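Local coordinates for bromo domain containing protein (Cryptosporidium parvum, PDB 5U9N) that probably reads acetylated lysine on histones or other proteins through this second bromodomain, whose pocket here holds the inhibitor bromosporine, at residues P32-N37 with R46-I51. Residues are numbered along the deposited sequence; the frame is centred on the assembly and turned at random.
Sequences PVLESN and RYKEVI. With BMF (Bromosporine), chain C.
Val33 lays one methyl over the face of the Tyr47 ring and turns the other to bromosporine, and this divided side chain forms the tight part of the contact. CG2 of Val33 sits 3.6 Å from the centroid of the Tyr47 ring in a CH-pi contact, 22° off the ring normal. It is shifted toward the CE2 and CZ rim, with Val33 CG2 to Tyr47 CE2 at 3.4 Å. With CG1 anti to the carbonyl carbon (chi1 -68°), the second methyl reaches the ligand, Val33 CG1 lying 3.4 Å from its methyl C26. Ile51 CG1, from the residue that follows the helix, lies against the opposite face of the ring, toward its rim, so the phenol is held between two aliphatic groups.

Packing is looser beside Leu34, where CD2 lies between Tyr47 and Lys48: Leu34 CD2 is 3.8 Å from Tyr47 CD2, obliquely to the ring, and 3.8 Å from Lys48 CG. The lysine meets it chiefly through CG, and the chain beyond runs on extended on the exposed side. No hydrogen bond joins the two segments. Polar contact is made instead with the ligand, as Ser36 OG donates to sulfonyl oxygen O08 of bromosporine at 3.1 Å.

Both segments belong to the long ZA loop of the bromodomain, which lines the acetyl-lysine pocket. Through Val33 and Leu34 the pocket-lining turn rests on the C-terminal end of helix 41-50, a short helix within that loop, while Tyr47 in turn meets helix 96-113, touching Asn109 and stacking edge-to-face with Phe113.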
loop_
_atom_site.group_PDB
_atom_site.type_symbol
_atom_site.label_atom_id
_atom_site.label_comp_id
_atom_site.label_asym_id
_atom_site.label_seq_id
_atom_site.Cartn_x
_atom_site.Cartn_y
_atom_site.Cartn_z
ATOM N N PRO A 32 -0.206 8.085 -6.815
ATOM C CA PRO A 32 0.164 7.256 -7.976
ATOM C C PRO A 32 1.461 7.694 -8.648
ATOM O O PRO A 32 1.638 8.872 -8.956
ATOM C CB PRO A 32 -1.030 7.417 -8.930
ATOM C CG PRO A 32 -2.161 7.824 -8.061
ATOM C CD PRO A 32 -1.554 8.669 -6.980
ATOM N N VAL A 33 2.359 6.722 -8.901
ATOM C CA VAL A 33 3.636 6.976 -9.581
ATOM C C VAL A 33 3.412 7.458 -11.027
ATOM O O VAL A 33 4.186 8.279 -11.512
ATOM C CB VAL A 33 4.590 5.740 -9.571
ATOM C CG1 VAL A 33 5.075 5.429 -8.166
ATOM C CG2 VAL A 33 3.945 4.511 -10.190
ATOM N N LEU A 34 2.370 6.939 -11.711
ATOM C CA LEU A 34 2.075 7.308 -13.094
ATOM C C LEU A 34 1.488 8.749 -13.211
ATOM O O LEU A 34 1.518 9.311 -14.301
ATOM C CB LEU A 34 1.111 6.298 -13.724
ATOM C CG LEU A 34 1.639 4.854 -13.878
ATOM C CD1 LEU A 34 0.549 3.938 -14.387
ATOM C CD2 LEU A 34 2.848 4.799 -14.820
ATOM N N GLU A 35 0.976 9.339 -12.098
ATOM C CA GLU A 35 0.504 10.736 -12.073
ATOM C C GLU A 35 1.627 11.684 -11.594
ATOM O O GLU A 35 1.416 12.888 -11.540
ATOM C CB GLU A 35 -0.678 10.903 -11.095
ATOM C CG GLU A 35 -1.967 10.206 -11.482
ATOM C CD GLU A 35 -3.075 10.385 -10.452
ATOM O OE1 GLU A 35 -2.866 11.135 -9.465
ATOM O OE2 GLU A 35 -4.141 9.747 -10.613
ATOM N N SER A 36 2.762 11.136 -11.131
ATOM C CA SER A 36 3.815 11.941 -10.513
ATOM C C SER A 36 4.573 12.804 -11.529
ATOM O O SER A 36 5.136 12.284 -12.495
ATOM C CB SER A 36 4.805 11.045 -9.775
ATOM O OG SER A 36 5.688 11.812 -8.972
ATOM N N ASN A 37 4.661 14.117 -11.247
ATOM C CA ASN A 37 5.439 15.061 -12.056
ATOM C C ASN A 37 6.927 14.999 -11.636
ATOM O O ASN A 37 7.789 15.534 -12.340
ATOM C CB ASN A 37 4.904 16.494 -11.872
ATOM C CG ASN A 37 3.434 16.649 -12.190
ATOM O OD1 ASN A 37 2.840 15.842 -12.914
ATOM N ND2 ASN A 37 2.814 17.698 -11.655
ATOM N N ARG A 46 8.471 2.933 -18.775
ATOM C CA ARG A 46 9.004 1.611 -18.466
ATOM C C ARG A 46 8.152 0.986 -17.357
ATOM O O ARG A 46 7.918 -0.215 -17.383
ATOM C CB ARG A 46 10.495 1.684 -18.044
ATOM C CG ARG A 46 11.124 0.289 -17.809
ATOM C CD ARG A 46 12.609 0.328 -17.451
ATOM N NE ARG A 46 12.864 0.922 -16.128
ATOM C CZ ARG A 46 13.181 2.203 -15.901
ATOM N NH1 ARG A 46 13.399 2.630 -14.662
ATOM N NH2 ARG A 46 13.273 3.067 -16.912
ATOM N N TYR A 47 7.630 1.817 -16.433
ATOM C CA TYR A 47 6.787 1.356 -15.321
ATOM C C TYR A 47 5.515 0.661 -15.814
ATOM O O TYR A 47 5.128 -0.346 -15.242
ATOM C CB TYR A 47 6.403 2.528 -14.406
ATOM C CG TYR A 47 5.860 2.081 -13.067
ATOM C CD1 TYR A 47 6.710 1.824 -12.001
ATOM C CD2 TYR A 47 4.495 1.924 -12.862
ATOM C CE1 TYR A 47 6.221 1.422 -10.770
ATOM C CE2 TYR A 47 3.995 1.489 -11.638
ATOM C CZ TYR A 47 4.865 1.227 -10.597
ATOM O OH TYR A 47 4.395 0.839 -9.362
ATOM N N LYS A 48 4.855 1.204 -16.838
ATOM C CA LYS A 48 3.628 0.599 -17.382
ATOM C C LYS A 48 3.928 -0.776 -17.982
ATOM O O LYS A 48 3.083 -1.671 -17.929
ATOM C CB LYS A 48 3.006 1.501 -18.467
ATOM C CG LYS A 48 2.378 2.782 -17.948
ATOM C CD LYS A 48 1.623 3.527 -19.083
ATOM C CE LYS A 48 0.728 4.644 -18.583
ATOM N NZ LYS A 48 -0.353 4.974 -19.556
ATOM N N GLU A 49 5.122 -0.929 -18.585
ATOM C CA GLU A 49 5.556 -2.189 -19.186
ATOM C C GLU A 49 5.881 -3.231 -18.090
ATOM O O GLU A 49 5.508 -4.394 -18.210
ATOM C CB GLU A 49 6.802 -1.936 -20.079
ATOM C CG GLU A 49 7.036 -2.994 -21.144
ATOM N N VAL A 50 6.543 -2.798 -17.015
ATOM C CA VAL A 50 6.985 -3.683 -15.937
ATOM C C VAL A 50 5.831 -3.994 -14.966
ATOM O O VAL A 50 5.668 -5.144 -14.574
ATOM C CB VAL A 50 8.196 -3.055 -15.189
ATOM C CG1 VAL A 50 8.611 -3.903 -13.977
ATOM C CG2 VAL A 50 9.381 -2.863 -16.136
ATOM N N ILE A 51 5.032 -2.981 -14.586
ATOM C CA ILE A 51 3.957 -3.171 -13.610
ATOM C C ILE A 51 2.549 -3.102 -14.273
ATOM O O ILE A 51 2.098 -2.024 -14.639
ATOM C CB ILE A 51 4.087 -2.118 -12.493
ATOM C CG1 ILE A 51 5.464 -2.240 -11.769
ATOM C CG2 ILE A 51 2.940 -2.263 -11.502
ATOM C CD1 ILE A 51 5.814 -3.718 -11.159
HETATM C C10 BMF C . 8.894 8.194 -6.240
HETATM N N12 BMF C . 8.247 5.931 -6.270
HETATM C C15 BMF C . 10.515 5.126 -7.846
HETATM C C17 BMF C . 12.526 5.377 -9.321
HETATM C C20 BMF C . 15.667 5.366 -9.981
HETATM C C22 BMF C . 10.294 6.417 -7.441
HETATM C C26 BMF C . 6.450 3.607 -5.607
HETATM C C28 BMF C . 9.593 10.485 -6.004
HETATM C C01 BMF C . 8.158 12.248 -4.912
HETATM C C02 BMF C . 8.399 10.832 -5.375
HETATM C C03 BMF C . 7.448 9.814 -5.179
HETATM N N04 BMF C . 6.219 10.087 -4.518
HETATM S S05 BMF C . 4.775 10.278 -5.246
HETATM C C06 BMF C . 4.589 8.938 -6.358
HETATM O O07 BMF C . 3.778 10.160 -4.225
HETATM O O08 BMF C . 4.846 11.489 -6.003
HETATM C C09 BMF C . 7.701 8.514 -5.599
HETATM C C11 BMF C . 9.148 6.804 -6.661
HETATM N N13 BMF C . 8.480 4.640 -6.682
HETATM C C14 BMF C . 9.526 4.171 -7.445
HETATM N N16 BMF C . 11.596 4.631 -8.627
HETATM O O18 BMF C . 13.395 4.542 -9.950
HETATM C C19 BMF C . 14.420 5.161 -10.800
HETATM O O21 BMF C . 12.584 6.589 -9.348
HETATM N N23 BMF C . 9.338 2.879 -7.684
HETATM N N24 BMF C . 8.153 2.506 -7.056
HETATM C C25 BMF C . 7.667 3.557 -6.453
HETATM C C27 BMF C . 9.842 9.196 -6.432
#